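Local coordinates for racemase, putative (Roseobacter denitrificans, PDB 3TCS), which probably acts as a magnesium-dependent enzyme of the mandelate racemase/muconate lactonizing enzyme family, with a TIM barrel that binds D-alanine beside the metal, at residues I269-D280 with M296-H307. Sequence-based numbering, arbitrary orientation.
With DAL (D-alanine), chain L.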
# COMPACT_ATOMS: atom_id res chain seq x y z
N ILE B 269 -15.48 -4.56 -9.12
CA ILE B 269 -16.82 -4.22 -9.58
C ILE B 269 -17.10 -4.78 -10.98
O ILE B 269 -18.18 -5.33 -11.22
CB ILE B 269 -17.02 -2.69 -9.53
CG1 ILE B 269 -17.02 -2.25 -8.06
CG2 ILE B 269 -18.33 -2.30 -10.21
CD1 ILE B 269 -17.10 -0.75 -7.83
N ASP B 270 -16.14 -4.65 -11.88
CA ASP B 270 -16.30 -5.16 -13.24
C ASP B 270 -16.60 -6.67 -13.24
O ASP B 270 -17.43 -7.14 -14.02
CB ASP B 270 -15.04 -4.92 -14.08
CG ASP B 270 -14.83 -3.45 -14.43
OD1 ASP B 270 -15.70 -2.61 -14.11
OD2 ASP B 270 -13.78 -3.13 -15.03
N MET B 271 -15.91 -7.41 -12.37
CA MET B 271 -16.10 -8.86 -12.31
C MET B 271 -17.26 -9.27 -11.41
O MET B 271 -17.56 -10.46 -11.29
CB MET B 271 -14.80 -9.53 -11.84
CG MET B 271 -14.48 -9.33 -10.36
SD MET B 271 -12.81 -9.88 -9.91
CE MET B 271 -13.07 -11.66 -9.72
N ARG B 272 -17.90 -8.29 -10.79
CA ARG B 272 -19.03 -8.53 -9.90
C ARG B 272 -18.64 -9.53 -8.80
O ARG B 272 -19.36 -10.50 -8.55
CB ARG B 272 -20.23 -9.05 -10.69
CG ARG B 272 -20.68 -8.13 -11.82
CD ARG B 272 -21.33 -6.84 -11.30
NE ARG B 272 -22.05 -6.14 -12.36
CZ ARG B 272 -21.50 -5.29 -13.22
NH1 ARG B 272 -20.21 -5.00 -13.17
NH2 ARG B 272 -22.26 -4.74 -14.17
N ALA B 273 -17.51 -9.29 -8.15
CA ALA B 273 -17.03 -10.19 -7.10
C ALA B 273 -17.91 -10.18 -5.85
O ALA B 273 -17.92 -11.14 -5.10
CB ALA B 273 -15.58 -9.85 -6.74
N VAL B 274 -18.64 -9.08 -5.64
CA VAL B 274 -19.53 -8.96 -4.49
C VAL B 274 -20.86 -8.35 -4.95
O VAL B 274 -20.97 -7.88 -6.08
CB VAL B 274 -18.93 -8.04 -3.39
CG1 VAL B 274 -17.62 -8.62 -2.87
CG2 VAL B 274 -18.71 -6.63 -3.94
N ASP B 275 -21.85 -8.36 -4.06
CA ASP B 275 -23.16 -7.80 -4.37
C ASP B 275 -23.31 -6.37 -3.84
O ASP B 275 -24.14 -5.60 -4.33
CB ASP B 275 -24.25 -8.67 -3.76
CG ASP B 275 -24.17 -10.10 -4.22
OD1 ASP B 275 -24.39 -10.33 -5.43
OD2 ASP B 275 -23.88 -10.98 -3.39
N ILE B 276 -22.51 -6.04 -2.84
CA ILE B 276 -22.54 -4.72 -2.21
C ILE B 276 -21.09 -4.30 -1.97
O ILE B 276 -20.29 -5.09 -1.46
CB ILE B 276 -23.27 -4.77 -0.84
CG1 ILE B 276 -24.69 -5.30 -1.03
CG2 ILE B 276 -23.28 -3.38 -0.20
CD1 ILE B 276 -25.48 -5.45 0.26
N VAL B 277 -20.75 -3.07 -2.34
CA VAL B 277 -19.39 -2.57 -2.14
C VAL B 277 -19.33 -1.82 -0.82
O VAL B 277 -20.29 -1.14 -0.45
CB VAL B 277 -18.95 -1.64 -3.29
CG1 VAL B 277 -18.89 -2.44 -4.59
CG2 VAL B 277 -19.93 -0.49 -3.44
N GLN B 278 -18.21 -1.94 -0.12
CA GLN B 278 -18.05 -1.33 1.20
C GLN B 278 -16.78 -0.54 1.42
O GLN B 278 -15.95 -0.90 2.26
CB GLN B 278 -18.15 -2.41 2.27
CG GLN B 278 -19.45 -3.19 2.21
CD GLN B 278 -19.56 -4.15 3.37
OE1 GLN B 278 -18.90 -5.19 3.40
NE2 GLN B 278 -20.40 -3.80 4.34
N PRO B 279 -16.60 0.55 0.68
CA PRO B 279 -15.38 1.35 0.86
C PRO B 279 -15.38 2.03 2.23
O PRO B 279 -16.44 2.28 2.81
CB PRO B 279 -15.48 2.37 -0.27
CG PRO B 279 -16.97 2.60 -0.38
CD PRO B 279 -17.51 1.18 -0.28
N ASP B 280 -14.18 2.28 2.76
CA ASP B 280 -14.04 3.02 4.01
C ASP B 280 -13.50 4.36 3.51
O ASP B 280 -12.44 4.42 2.89
CB ASP B 280 -13.03 2.35 4.95
CG ASP B 280 -12.80 3.15 6.23
OD1 ASP B 280 -12.17 4.23 6.15
OD2 ASP B 280 -13.24 2.72 7.31
N MET B 296 -18.47 3.98 -9.87
CA MET B 296 -18.21 2.68 -10.50
C MET B 296 -19.36 1.76 -10.16
O MET B 296 -19.90 1.06 -11.01
CB MET B 296 -16.93 2.04 -9.97
CG MET B 296 -15.63 2.74 -10.30
SD MET B 296 -14.27 1.86 -9.49
CE MET B 296 -12.91 2.99 -9.82
N ALA B 297 -19.71 1.75 -8.87
CA ALA B 297 -20.80 0.91 -8.37
C ALA B 297 -22.14 1.33 -8.96
O ALA B 297 -22.92 0.48 -9.39
CB ALA B 297 -20.85 0.98 -6.85
N ARG B 298 -22.40 2.63 -8.96
CA ARG B 298 -23.67 3.14 -9.48
C ARG B 298 -23.90 2.70 -10.92
O ARG B 298 -24.95 2.16 -11.25
CB ARG B 298 -23.70 4.67 -9.40
CG ARG B 298 -25.06 5.27 -9.75
CD ARG B 298 -24.92 6.68 -10.32
NE ARG B 298 -24.14 6.67 -11.56
CZ ARG B 298 -24.54 6.11 -12.70
NH1 ARG B 298 -25.73 5.52 -12.78
NH2 ARG B 298 -23.74 6.13 -13.76
N ALA B 299 -22.91 2.93 -11.78
CA ALA B 299 -23.04 2.56 -13.19
C ALA B 299 -23.27 1.06 -13.35
O ALA B 299 -23.94 0.63 -14.30
CB ALA B 299 -21.78 2.98 -13.96
N ALA B 300 -22.74 0.27 -12.43
CA ALA B 300 -22.87 -1.18 -12.47
C ALA B 300 -24.15 -1.68 -11.80
O ALA B 300 -24.48 -2.86 -11.88
CB ALA B 300 -21.66 -1.83 -11.81
N GLY B 301 -24.87 -0.78 -11.14
CA GLY B 301 -26.10 -1.16 -10.48
C GLY B 301 -25.92 -1.73 -9.09
O GLY B 301 -26.85 -2.32 -8.53
N LEU B 302 -24.73 -1.55 -8.51
CA LEU B 302 -24.47 -2.06 -7.16
C LEU B 302 -24.65 -0.99 -6.09
O LEU B 302 -24.29 0.17 -6.29
CB LEU B 302 -23.05 -2.61 -7.03
CG LEU B 302 -22.71 -3.94 -7.68
CD1 LEU B 302 -22.50 -3.74 -9.16
CD2 LEU B 302 -21.46 -4.50 -7.03
N PRO B 303 -25.20 -1.38 -4.93
CA PRO B 303 -25.40 -0.42 -3.85
C PRO B 303 -24.10 -0.26 -3.06
O PRO B 303 -23.20 -1.11 -3.15
CB PRO B 303 -26.51 -1.05 -3.02
CG PRO B 303 -26.19 -2.50 -3.13
CD PRO B 303 -25.85 -2.66 -4.61
N VAL B 304 -24.02 0.82 -2.29
CA VAL B 304 -22.85 1.12 -1.48
C VAL B 304 -23.22 1.18 0.01
O VAL B 304 -24.06 1.98 0.42
CB VAL B 304 -22.25 2.49 -1.88
CG1 VAL B 304 -20.99 2.77 -1.04
CG2 VAL B 304 -21.92 2.50 -3.37
N THR B 305 -22.60 0.32 0.80
CA THR B 305 -22.82 0.27 2.24
C THR B 305 -21.42 0.39 2.83
O THR B 305 -20.76 -0.61 3.13
CB THR B 305 -23.49 -1.05 2.64
OG1 THR B 305 -24.76 -1.15 1.97
CG2 THR B 305 -23.72 -1.12 4.16
N PRO B 306 -20.95 1.63 3.00
CA PRO B 306 -19.61 1.89 3.54
C PRO B 306 -19.27 1.28 4.88
O PRO B 306 -20.14 0.97 5.70
CB PRO B 306 -19.55 3.42 3.59
CG PRO B 306 -20.54 3.85 2.53
CD PRO B 306 -21.67 2.89 2.77
N HIS B 307 -17.97 1.12 5.10
CA HIS B 307 -17.44 0.60 6.34
C HIS B 307 -17.01 1.80 7.20
O HIS B 307 -16.35 2.71 6.71
CB HIS B 307 -16.22 -0.29 6.05
CG HIS B 307 -15.35 -0.55 7.24
ND1 HIS B 307 -14.42 0.37 7.69
CD2 HIS B 307 -15.25 -1.62 8.06
CE1 HIS B 307 -13.78 -0.14 8.73
NE2 HIS B 307 -14.27 -1.34 8.98
N DAL L . -17.11 -4.03 8.85
CA DAL L . -16.46 -4.46 10.10
CB DAL L . -16.46 -3.34 11.12
C DAL L . -15.05 -4.87 9.82
O DAL L . -14.82 -5.75 9.05
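Val277 and Val304 form a parallel bridge between neighbouring β/α units of the TIM barrel, strand 276-277 running beside 303-307 with helix 287-300 as the crossover between them. Three backbone bonds join the pair: Val277 N gives to Pro303 O, Thr305 N to Val277 O (3.0 Å), and His307 N to Pro279 O. Apolar side chains pack behind the bridge, toward the helices: Val277 CG2 meets Val304 CG2 at 3.6 Å and Ala297 CB at 3.8 Å. Farther out, helix 262-270 lies against helix 287-300, with Ile269 CD1 reaching Met296 CB and CG2 reaching Ala300 CB. Ala300 CB lies over one face of the Arg272 guanidinium, toward its rim, while NH1 returns in the guanidinium plane to Ile269 O (2.8 Å); Arg272 N bonds the same oxygen from the other face of the Ile269 carbonyl plane. At the polar end of the contact His307 belongs to the D-alanine pocket, its side chain beside magnesium-binding Glu257. With CG anti to the backbone N (chi1 163°), its ring swings toward Asp280; a phenylalanine here would probably leave that carboxylate without its imidazole partner. His307 CD2 lies 3.1 Å from the D-alanine N, and ND1 gives its in-plane hydrogen to the anti lone pair of Asp280 OD2, 2.7 Å away.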